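Local coordinates for KaiC domain-containing protein (Pyrococcus horikoshii, PDB 2ZTS), which probably binds ATP as a KaiC-like P-loop ATPase and holds ADP together with a magnesium ion, at residues C[49-54]-C[62-67]; C[83-88]-C[92-97]. One frame throughout, in Å; residues are numbered along the deposited sequence.

Interaction 1 of 2, residues C[49-54]-C[62-67]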
loop_
_atom_site.group_PDB
_atom_site.type_symbol
_atom_site.label_atom_id
_atom_site.label_comp_id
_atom_site.label_asym_id
_atom_site.label_seq_id
_atom_site.Cartn_x
_atom_site.Cartn_y
_atom_site.Cartn_z
ATOM N N GLN C 49 -28.847 -3.016 -21.942
ATOM C CA GLN C 49 -29.806 -2.053 -22.411
ATOM C C GLN C 49 -29.357 -1.446 -23.741
ATOM O O GLN C 49 -30.161 -1.279 -24.681
ATOM C CB GLN C 49 -30.010 -0.957 -21.352
ATOM C CG GLN C 49 -31.347 -0.232 -21.420
ATOM C CD GLN C 49 -31.662 0.507 -20.122
ATOM O OE1 GLN C 49 -31.294 0.031 -19.056
ATOM N NE2 GLN C 49 -32.292 1.688 -20.214
ATOM N N PHE C 50 -28.060 -1.153 -23.830
ATOM C CA PHE C 50 -27.451 -0.608 -25.033
ATOM C C PHE C 50 -27.680 -1.556 -26.200
ATOM O O PHE C 50 -28.012 -1.095 -27.283
ATOM C CB PHE C 50 -25.946 -0.364 -24.787
ATOM C CG PHE C 50 -25.100 -0.042 -26.023
ATOM C CD1 PHE C 50 -25.181 1.195 -26.657
ATOM C CD2 PHE C 50 -24.101 -0.877 -26.419
ATOM C CE1 PHE C 50 -24.353 1.520 -27.704
ATOM C CE2 PHE C 50 -23.239 -0.535 -27.490
ATOM C CZ PHE C 50 -23.371 0.658 -28.109
ATOM N N ILE C 51 -27.421 -2.850 -26.020
ATOM C CA ILE C 51 -27.566 -3.809 -27.109
ATOM C C ILE C 51 -29.042 -4.043 -27.413
ATOM O O ILE C 51 -29.463 -3.991 -28.569
ATOM C CB ILE C 51 -26.926 -5.164 -26.785
ATOM C CG1 ILE C 51 -25.412 -5.050 -26.628
ATOM C CG2 ILE C 51 -27.201 -6.196 -27.898
ATOM C CD1 ILE C 51 -24.686 -4.553 -27.833
ATOM N N TYR C 52 -29.820 -4.263 -26.358
ATOM C CA TYR C 52 -31.222 -4.585 -26.512
ATOM C C TYR C 52 -32.024 -3.438 -27.109
ATOM O O TYR C 52 -32.834 -3.664 -28.006
ATOM C CB TYR C 52 -31.860 -4.952 -25.210
ATOM C CG TYR C 52 -33.284 -5.407 -25.391
ATOM C CD1 TYR C 52 -33.547 -6.649 -25.913
ATOM C CD2 TYR C 52 -34.360 -4.590 -25.056
ATOM C CE1 TYR C 52 -34.885 -7.088 -26.127
ATOM C CE2 TYR C 52 -35.714 -5.029 -25.255
ATOM C CZ TYR C 52 -35.955 -6.276 -25.787
ATOM O OH TYR C 52 -37.250 -6.773 -26.005
ATOM N N LYS C 53 -31.828 -2.238 -26.581
ATOM C CA LYS C 53 -32.480 -1.064 -27.123
ATOM C C LYS C 53 -31.916 -0.700 -28.505
ATOM O O LYS C 53 -32.635 -0.224 -29.373
ATOM C CB LYS C 53 -32.374 0.143 -26.198
ATOM C CG LYS C 53 -33.181 0.024 -24.939
ATOM C CD LYS C 53 -34.661 -0.231 -25.247
ATOM C CE LYS C 53 -35.591 0.108 -24.107
ATOM N NZ LYS C 53 -36.946 -0.432 -24.382
ATOM N N GLY C 54 -30.629 -0.891 -28.693
ATOM C CA GLY C 54 -30.095 -0.745 -30.015
ATOM C C GLY C 54 -30.951 -1.522 -31.025
ATOM O O GLY C 54 -31.386 -0.956 -32.008
ATOM N N GLY C 62 -26.794 -6.087 -32.656
ATOM C CA GLY C 62 -25.802 -6.060 -31.598
ATOM C C GLY C 62 -25.299 -7.398 -31.106
ATOM O O GLY C 62 -26.012 -8.404 -31.093
ATOM N N VAL C 63 -24.033 -7.421 -30.718
ATOM C CA VAL C 63 -23.427 -8.592 -30.145
ATOM C C VAL C 63 -23.094 -8.350 -28.649
ATOM O O VAL C 63 -22.322 -7.484 -28.326
ATOM C CB VAL C 63 -22.179 -9.005 -30.909
ATOM C CG1 VAL C 63 -21.556 -10.204 -30.271
ATOM C CG2 VAL C 63 -22.503 -9.284 -32.390
ATOM N N PHE C 64 -23.649 -9.158 -27.770
ATOM C CA PHE C 64 -23.316 -9.113 -26.382
ATOM C C PHE C 64 -22.435 -10.286 -26.084
ATOM O O PHE C 64 -22.877 -11.444 -26.130
ATOM C CB PHE C 64 -24.594 -9.115 -25.574
ATOM C CG PHE C 64 -24.418 -8.748 -24.122
ATOM C CD1 PHE C 64 -24.941 -7.579 -23.646
ATOM C CD2 PHE C 64 -23.784 -9.628 -23.225
ATOM C CE1 PHE C 64 -24.773 -7.211 -22.314
ATOM C CE2 PHE C 64 -23.621 -9.284 -21.881
ATOM C CZ PHE C 64 -24.143 -8.060 -21.421
ATOM N N VAL C 65 -21.163 -10.009 -25.786
ATOM C CA VAL C 65 -20.221 -11.067 -25.441
ATOM C C VAL C 65 -20.192 -11.101 -23.925
ATOM O O VAL C 65 -19.993 -10.057 -23.321
ATOM C CB VAL C 65 -18.846 -10.745 -25.928
ATOM C CG1 VAL C 65 -17.850 -11.784 -25.522
ATOM C CG2 VAL C 65 -18.839 -10.459 -27.455
ATOM N N THR C 66 -20.380 -12.278 -23.313
ATOM C CA THR C 66 -20.241 -12.430 -21.895
ATOM C C THR C 66 -19.431 -13.633 -21.429
ATOM O O THR C 66 -19.618 -14.735 -21.888
ATOM C CB THR C 66 -21.652 -12.388 -21.226
ATOM O OG1 THR C 66 -21.553 -12.733 -19.837
ATOM C CG2 THR C 66 -22.644 -13.329 -21.851
ATOM N N LEU C 67 -18.490 -13.390 -20.521
ATOM C CA LEU C 67 -17.772 -14.462 -19.827
ATOM C C LEU C 67 -18.069 -14.400 -18.323
ATOM O O LEU C 67 -17.489 -15.117 -17.516
ATOM C CB LEU C 67 -16.256 -14.305 -20.152
ATOM C CG LEU C 67 -15.528 -15.168 -21.206
ATOM C CD1 LEU C 67 -16.348 -16.228 -21.939
ATOM C CD2 LEU C 67 -14.774 -14.319 -22.174
#
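Ile51 sets CG1 anti to its carbonyl carbon (chi1 -65°) and CG2 anti to its backbone N, and both branches come to rest on strand 62-66. Phe64 answers with CG anti to its own N (chi1 -166°), bringing its ring to the helix. The ring receives Ile51 at its edge, near the ring plane, with Ile51 CG1 3.9 Å from Phe64 CD1. The other branch lies against bare backbone: Ile51 CG2 is 3.9 Å from Gly62 C and 4.0 Å from Gly62 CA. A CB on Gly62 would point at the helix and collide with that methyl. Ile51 CD1 sits 3.8 Å from Val63 O. This is the alpha-beta packing of a P-loop NTPase: helix 43-58, which follows the Walker A loop, runs back over the parallel part of the sheet, and the axis of its 49-54 part passes 8.1 Å from that of strand 62-66, nearly antiparallel at 154°. Cutting Ile51 back to an alanine is likely to open a gap over Gly62 and deprive the Phe64 ring edge of this apolar contact. Ile51 also touches Arg138 and Val140 of the adjacent strand, and the Phe64 side chain lies about 4 Å from that of Asp142, a magnesium-binding residue.

Interaction 2 of 2, residues C[83-88]-C[92-97]; sequences WDFEKY and GKIAIV
Phe85 and Ile94 cross at about a right angle, the aromatic side chain coming from the start of a short helix and the aliphatic one from the strand that follows it. Phe85 CD2 is 3.9 Å from Ile94 CD1 and 4.1 Å from Ile96 CD1, both methyls meeting the ring obliquely. With CG1 anti to the carbonyl carbon (chi1 -65°) and the chain extended at chi2 (179°), Ile94 carries CD1 between Phe85 and Tyr88 CB, 3.8 Å from the latter. The Tyr88 ring stands roughly perpendicular to that of Phe85, with Lys93 CB near its plane at the edge.

The backbone closes the turn. Tyr88 O accepts from Lys93 N at 2.9 Å, with the donor tilted 23° from the carbonyl plane, and takes a second, weak bond from Ile94 N at 3.3 Å. The first of these is the six-to-one bond of a Schellman motif, in which Gly92, with its positive phi, ends the helix. At the other end Asp84 is the N-cap: its OD1 accepts from Lys87 N at 3.2 Å, the donor standing above the carboxylate plane.

Helix 43-58 flanks this packing, its Tyr52 ring meeting those of Phe85 and Tyr88, while Met78 of helix 71-79 touches Phe85. Strand 94-97 pairs in parallel with strand 62-66 at one margin of the chain's large sheet.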
loop_
_atom_site.group_PDB
_atom_site.type_symbol
_atom_site.label_atom_id
_atom_site.label_comp_id
_atom_site.label_asym_id
_atom_site.label_seq_id
_atom_site.Cartn_x
_atom_site.Cartn_y
_atom_site.Cartn_z
ATOM N N TRP C 83 -37.286 -7.349 -21.224
ATOM C CA TRP C 83 -36.506 -7.417 -22.466
ATOM C C TRP C 83 -36.436 -8.853 -22.892
ATOM O O TRP C 83 -35.928 -9.735 -22.147
ATOM C CB TRP C 83 -35.089 -6.802 -22.359
ATOM C CG TRP C 83 -35.034 -5.351 -21.833
ATOM C CD1 TRP C 83 -35.968 -4.368 -22.006
ATOM C CD2 TRP C 83 -33.956 -4.736 -21.103
ATOM N NE1 TRP C 83 -35.534 -3.185 -21.450
ATOM C CE2 TRP C 83 -34.306 -3.389 -20.887
ATOM C CE3 TRP C 83 -32.716 -5.186 -20.631
ATOM C CZ2 TRP C 83 -33.508 -2.532 -20.160
ATOM C CZ3 TRP C 83 -31.925 -4.336 -19.948
ATOM C CH2 TRP C 83 -32.315 -3.022 -19.700
ATOM N N ASP C 84 -36.953 -9.072 -24.104
ATOM C CA ASP C 84 -37.024 -10.373 -24.751
ATOM C C ASP C 84 -35.827 -10.565 -25.717
ATOM O O ASP C 84 -35.900 -10.329 -26.944
ATOM C CB ASP C 84 -38.384 -10.471 -25.480
ATOM C CG ASP C 84 -38.736 -11.898 -25.918
ATOM O OD1 ASP C 84 -37.856 -12.766 -26.005
ATOM O OD2 ASP C 84 -39.886 -12.242 -26.205
ATOM N N PHE C 85 -34.699 -10.992 -25.153
ATOM C CA PHE C 85 -33.489 -11.148 -25.947
ATOM C C PHE C 85 -33.721 -12.218 -27.024
ATOM O O PHE C 85 -33.336 -12.037 -28.205
ATOM C CB PHE C 85 -32.251 -11.469 -25.079
ATOM C CG PHE C 85 -31.505 -10.257 -24.623
ATOM C CD1 PHE C 85 -31.990 -9.470 -23.592
ATOM C CD2 PHE C 85 -30.354 -9.866 -25.265
ATOM C CE1 PHE C 85 -31.299 -8.308 -23.194
ATOM C CE2 PHE C 85 -29.660 -8.706 -24.867
ATOM C CZ PHE C 85 -30.155 -7.929 -23.840
ATOM N N GLU C 86 -34.333 -13.326 -26.646
ATOM C CA GLU C 86 -34.424 -14.406 -27.612
ATOM C C GLU C 86 -35.230 -14.018 -28.879
ATOM O O GLU C 86 -34.858 -14.420 -29.999
ATOM C CB GLU C 86 -34.843 -15.713 -26.978
ATOM C CG GLU C 86 -36.290 -15.854 -26.524
ATOM C CD GLU C 86 -36.628 -17.308 -26.152
ATOM O OE1 GLU C 86 -37.830 -17.614 -25.904
ATOM O OE2 GLU C 86 -35.683 -18.146 -26.114
ATOM N N LYS C 87 -36.269 -13.185 -28.712
ATOM C CA LYS C 87 -37.046 -12.710 -29.855
ATOM C C LYS C 87 -36.112 -12.091 -30.902
ATOM O O LYS C 87 -36.195 -12.415 -32.090
ATOM C CB LYS C 87 -38.106 -11.716 -29.387
ATOM C CG LYS C 87 -38.976 -11.135 -30.516
ATOM C CD LYS C 87 -39.729 -9.893 -30.049
ATOM C CE LYS C 87 -40.636 -9.335 -31.146
ATOM N NZ LYS C 87 -39.832 -8.893 -32.345
ATOM N N TYR C 88 -35.180 -11.231 -30.471
ATOM C CA TYR C 88 -34.287 -10.555 -31.432
ATOM C C TYR C 88 -33.167 -11.443 -31.929
ATOM O O TYR C 88 -32.702 -11.267 -33.045
ATOM C CB TYR C 88 -33.809 -9.184 -30.886
ATOM C CG TYR C 88 -34.963 -8.215 -30.778
ATOM C CD1 TYR C 88 -35.384 -7.478 -31.874
ATOM C CD2 TYR C 88 -35.681 -8.111 -29.611
ATOM C CE1 TYR C 88 -36.478 -6.656 -31.791
ATOM C CE2 TYR C 88 -36.741 -7.273 -29.496
ATOM C CZ TYR C 88 -37.152 -6.549 -30.597
ATOM O OH TYR C 88 -38.235 -5.689 -30.460
ATOM N N GLY C 92 -32.210 -12.571 -35.869
ATOM C CA GLY C 92 -30.828 -12.171 -36.202
ATOM C C GLY C 92 -30.321 -10.736 -35.859
ATOM O O GLY C 92 -29.268 -10.324 -36.351
ATOM N N LYS C 93 -31.071 -9.984 -35.052
ATOM C CA LYS C 93 -30.686 -8.638 -34.646
ATOM C C LYS C 93 -29.821 -8.638 -33.375
ATOM O O LYS C 93 -29.152 -7.654 -33.125
ATOM C CB LYS C 93 -31.885 -7.709 -34.463
ATOM C CG LYS C 93 -32.801 -7.590 -35.688
ATOM C CD LYS C 93 -32.772 -6.218 -36.370
ATOM C CE LYS C 93 -33.758 -6.143 -37.554
ATOM N NZ LYS C 93 -33.550 -7.229 -38.634
ATOM N N ILE C 94 -29.809 -9.729 -32.607
ATOM C CA ILE C 94 -28.893 -9.840 -31.473
ATOM C C ILE C 94 -28.241 -11.168 -31.470
ATOM O O ILE C 94 -28.879 -12.162 -31.714
ATOM C CB ILE C 94 -29.638 -9.667 -30.126
ATOM C CG1 ILE C 94 -30.207 -8.279 -29.987
ATOM C CG2 ILE C 94 -28.712 -9.956 -28.924
ATOM C CD1 ILE C 94 -30.995 -8.091 -28.645
ATOM N N ALA C 95 -26.961 -11.206 -31.181
ATOM C CA ALA C 95 -26.315 -12.465 -30.815
ATOM C C ALA C 95 -25.711 -12.343 -29.436
ATOM O O ALA C 95 -25.179 -11.266 -29.055
ATOM C CB ALA C 95 -25.264 -12.809 -31.812
ATOM N N ILE C 96 -25.770 -13.458 -28.692
ATOM C CA ILE C 96 -25.117 -13.584 -27.393
ATOM C C ILE C 96 -24.037 -14.612 -27.556
ATOM O O ILE C 96 -24.312 -15.741 -28.000
ATOM C CB ILE C 96 -26.060 -14.013 -26.234
ATOM C CG1 ILE C 96 -27.164 -12.982 -25.996
ATOM C CG2 ILE C 96 -25.211 -14.201 -24.940
ATOM C CD1 ILE C 96 -28.377 -13.471 -25.073
ATOM N N VAL C 97 -22.807 -14.194 -27.217
ATOM C CA VAL C 97 -21.623 -15.027 -27.250
ATOM C C VAL C 97 -21.119 -15.256 -25.833
ATOM O O VAL C 97 -20.554 -14.327 -25.192
ATOM C CB VAL C 97 -20.511 -14.329 -28.025
ATOM C CG1 VAL C 97 -19.273 -15.162 -27.996
ATOM C CG2 VAL C 97 -20.948 -13.991 -29.490
#

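How the interactions relate
The two contacts follow one another along the chain, their centres about 8 Å apart, and are joined through neighbouring parallel strands. Gly62 N lies 2.9 Å from Lys93 O and Thr66 N 2.8 Å from Val97 O, both probable hydrogen bonds. Helix 43-58 makes the second link: the Tyr52 ring stacks on Trp83, Tyr52 CE2 lying 3.3 Å from Trp83 CD1, and the Tyr52 hydroxyl is hydrogen-bonded to Asp84 N. Interaction 1 is the nearer to the nucleotide, with the side chain of Phe64 about 8 Å from both the bound ADP and the magnesium ion; in interaction 2 the side chain of Phe85 stands about 11 Å from ADP and about 13 Å from magnesium.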